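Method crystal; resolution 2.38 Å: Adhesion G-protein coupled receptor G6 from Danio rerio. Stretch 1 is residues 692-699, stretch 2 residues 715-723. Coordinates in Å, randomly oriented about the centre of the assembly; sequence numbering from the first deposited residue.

Stretch 1 (692-699) TLNSYVVA
Stretch 2 715-723: RIEIAHLEY

The two stretches belong to one chain and run in opposite directions, each combining extended strand with loop. Residues 692-696 are loop and lead into a strand at Val697 that continues beyond Ala699; the strand that ends at Ala719 gives way to loop through Tyr723. Most residues are extended. Ser695 is straighter still (-162/161), while Asn694 (-111/69) and Leu721 (-78/-45) bend the chain. In register, Ser695 lies opposite His720, CA to CA 4.5 Å, and Tyr696 lies opposite Ile718, CA to CA 6.5 Å. The contact buries 546 Å², both sides summed; Glu722 N to Asn694 OD1 is a clear hydrogen bond across it.

At the strand end the packing is aliphatic. Val698 (chi1 59°, p) points toward the other stretch, while Val697 and Ala699 point away, the alternation expected of a strand. Val698 CG1 lies 3.8 Å from Ile716 CG2 and 3.7 Å from Ile718 CG1, so one methyl touches both isoleucines, both of which point toward stretch 1, while Glu717 between them points away. Branched side chains suit this buried site, giving broad apolar surface close to the backbone. Ile716 is m, m; Ile718 has chi1 at -33°, between wells, and chi2 t. Ile718 CG2 approaches Ser695 OG at 3.3 Å and Tyr696 O at 3.4 Å. Ser695 itself points away, and its t rotamer lets Ser695 OG donate to Tyr696 O at 2.8 Å, satisfying the small polar side chain within its own stretch. His720 (chi1 -59°, m; chi2 154°) points sideways, and its ring nitrogens are hydrogen-bonded elsewhere in the structure.

Tyr696 points sideways from its CA, but chi1 -62° (m) and chi2 -81° carry its ring to the other stretch. Leu721, pointing toward stretch 1 with chi1 m and chi2 t, lays CD2 over one ring face, 3.6 Å from the Tyr696 ring centroid and 15° off the normal: a CH-pi contact between a weakly polarised methyl and the aromatic pi cloud. Leu721 CD1 reaches Ser695 O at 3.4 Å. Ala719 O approaches Tyr696 CD2 at 3.5 Å.

Asn694 makes the polar link. With chi1 t (-172°) and chi2 -99°, its amide reaches across, and Glu722 N donates to Asn694 OD1 at 3.2 Å with a nearly straight angle of 167°. An amide oxygen suits this role because it can receive a backbone NH outside regular sheet pairing. Asn694 ND2 lies 3.7 Å from Leu721 CB and 3.4 Å from Glu722 CG (m, t), while Asn694 OD1 also lies 3.6 Å from His720 CB.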

# COMPACT_ATOMS: atom_id res chain seq x y z
N THR A 692 33.25 -25.27 -24.91
CA THR A 692 32.55 -24.50 -23.88
C THR A 692 33.48 -24.30 -22.70
O THR A 692 34.32 -25.15 -22.40
CB THR A 692 31.24 -25.18 -23.43
OG1 THR A 692 31.52 -26.28 -22.55
CG2 THR A 692 30.41 -25.68 -24.64
N LEU A 693 33.37 -23.13 -22.05
CA LEU A 693 34.20 -22.84 -20.88
C LEU A 693 33.56 -23.51 -19.66
O LEU A 693 32.51 -23.06 -19.18
CB LEU A 693 34.34 -21.33 -20.66
CG LEU A 693 34.97 -20.84 -19.34
CD1 LEU A 693 36.48 -21.03 -19.29
CD2 LEU A 693 34.60 -19.40 -19.07
N ASN A 694 34.17 -24.58 -19.18
CA ASN A 694 33.67 -25.29 -18.02
C ASN A 694 34.61 -25.08 -16.84
O ASN A 694 35.30 -25.99 -16.36
CB ASN A 694 33.47 -26.78 -18.37
CG ASN A 694 32.75 -27.55 -17.27
OD1 ASN A 694 33.37 -28.23 -16.46
ND2 ASN A 694 31.42 -27.42 -17.22
N SER A 695 34.63 -23.84 -16.36
CA SER A 695 35.55 -23.44 -15.30
C SER A 695 35.06 -22.16 -14.65
O SER A 695 34.27 -21.40 -15.22
CB SER A 695 36.95 -23.21 -15.85
OG SER A 695 37.87 -23.16 -14.79
N TYR A 696 35.57 -21.90 -13.45
CA TYR A 696 35.57 -20.53 -12.98
C TYR A 696 36.71 -19.78 -13.66
O TYR A 696 37.60 -20.39 -14.25
CB TYR A 696 35.73 -20.48 -11.46
CG TYR A 696 34.59 -21.16 -10.76
CD1 TYR A 696 33.38 -20.50 -10.58
CD2 TYR A 696 34.69 -22.48 -10.31
CE1 TYR A 696 32.31 -21.12 -9.95
CE2 TYR A 696 33.61 -23.11 -9.68
CZ TYR A 696 32.43 -22.41 -9.50
OH TYR A 696 31.35 -23.00 -8.89
N VAL A 697 36.68 -18.46 -13.62
CA VAL A 697 37.79 -17.68 -14.14
C VAL A 697 38.50 -17.04 -12.97
O VAL A 697 37.88 -16.33 -12.16
CB VAL A 697 37.33 -16.62 -15.15
CG1 VAL A 697 38.54 -15.97 -15.76
CG2 VAL A 697 36.49 -17.28 -16.21
N VAL A 698 39.80 -17.29 -12.87
CA VAL A 698 40.63 -16.69 -11.85
C VAL A 698 41.66 -15.80 -12.54
O VAL A 698 42.17 -16.14 -13.61
CB VAL A 698 41.28 -17.76 -10.94
CG1 VAL A 698 42.16 -18.76 -11.70
CG2 VAL A 698 42.02 -17.15 -9.78
N ALA A 699 41.88 -14.61 -11.98
CA ALA A 699 42.91 -13.72 -12.49
C ALA A 699 43.95 -13.40 -11.42
O ALA A 699 43.67 -13.46 -10.21
CB ALA A 699 42.32 -12.42 -13.03
N ARG A 715 51.56 -21.99 -11.39
CA ARG A 715 50.61 -23.09 -11.25
C ARG A 715 49.23 -22.49 -11.01
O ARG A 715 48.97 -21.92 -9.94
CB ARG A 715 51.03 -24.02 -10.11
CG ARG A 715 50.42 -25.41 -10.15
CD ARG A 715 50.54 -26.05 -8.78
NE ARG A 715 49.94 -27.38 -8.69
CZ ARG A 715 48.74 -27.63 -8.16
NH1 ARG A 715 47.99 -26.64 -7.68
NH2 ARG A 715 48.29 -28.88 -8.11
N ILE A 716 48.35 -22.59 -12.00
CA ILE A 716 46.97 -22.14 -11.89
C ILE A 716 46.09 -23.38 -11.85
O ILE A 716 46.02 -24.13 -12.83
CB ILE A 716 46.56 -21.24 -13.07
CG1 ILE A 716 47.58 -20.11 -13.29
CG2 ILE A 716 45.10 -20.77 -12.94
CD1 ILE A 716 47.33 -18.87 -12.52
N GLU A 717 45.40 -23.59 -10.74
CA GLU A 717 44.48 -24.70 -10.59
C GLU A 717 43.08 -24.13 -10.45
O GLU A 717 42.85 -23.31 -9.56
CB GLU A 717 44.83 -25.57 -9.37
CG GLU A 717 43.70 -26.50 -8.89
CD GLU A 717 44.01 -27.18 -7.55
OE1 GLU A 717 45.21 -27.52 -7.32
OE2 GLU A 717 43.07 -27.38 -6.75
N ILE A 718 42.17 -24.50 -11.35
CA ILE A 718 40.78 -24.05 -11.25
C ILE A 718 39.88 -25.28 -11.18
O ILE A 718 40.07 -26.25 -11.92
CB ILE A 718 40.34 -23.12 -12.40
CG1 ILE A 718 41.47 -22.24 -12.90
CG2 ILE A 718 39.24 -22.22 -11.92
CD1 ILE A 718 41.15 -21.50 -14.15
N ALA A 719 38.89 -25.22 -10.29
CA ALA A 719 37.86 -26.24 -10.20
C ALA A 719 36.90 -26.14 -11.37
O ALA A 719 36.58 -25.03 -11.83
CB ALA A 719 37.09 -26.10 -8.89
N HIS A 720 36.45 -27.29 -11.86
CA HIS A 720 35.49 -27.33 -12.96
C HIS A 720 34.11 -26.90 -12.48
O HIS A 720 33.79 -26.93 -11.29
CB HIS A 720 35.40 -28.73 -13.54
CG HIS A 720 36.70 -29.25 -14.06
ND1 HIS A 720 36.98 -30.60 -14.15
CD2 HIS A 720 37.79 -28.60 -14.53
CE1 HIS A 720 38.19 -30.76 -14.65
NE2 HIS A 720 38.70 -29.57 -14.90
N LEU A 721 33.28 -26.50 -13.44
CA LEU A 721 31.88 -26.26 -13.10
C LEU A 721 31.12 -27.57 -13.01
O LEU A 721 30.36 -27.79 -12.06
CB LEU A 721 31.25 -25.32 -14.13
CG LEU A 721 31.81 -23.89 -14.13
CD1 LEU A 721 31.27 -23.06 -15.29
CD2 LEU A 721 31.51 -23.20 -12.84
N GLU A 722 31.31 -28.47 -13.98
CA GLU A 722 30.66 -29.78 -14.00
C GLU A 722 31.70 -30.89 -14.03
O GLU A 722 32.84 -30.69 -14.44
CB GLU A 722 29.73 -29.92 -15.20
CG GLU A 722 28.85 -28.73 -15.48
CD GLU A 722 28.07 -28.90 -16.75
OE1 GLU A 722 27.88 -27.89 -17.47
OE2 GLU A 722 27.64 -30.05 -17.02
N TYR A 723 31.27 -32.08 -13.61
CA TYR A 723 32.08 -33.29 -13.70
C TYR A 723 32.29 -33.66 -15.16
O TYR A 723 31.43 -33.42 -16.02
CB TYR A 723 31.39 -34.43 -12.93
CG TYR A 723 32.17 -35.73 -12.80
CD1 TYR A 723 33.01 -35.96 -11.70
CD2 TYR A 723 32.04 -36.76 -13.75
CE1 TYR A 723 33.71 -37.16 -11.57
CE2 TYR A 723 32.74 -37.95 -13.63
CZ TYR A 723 33.57 -38.15 -12.54
OH TYR A 723 34.26 -39.34 -12.43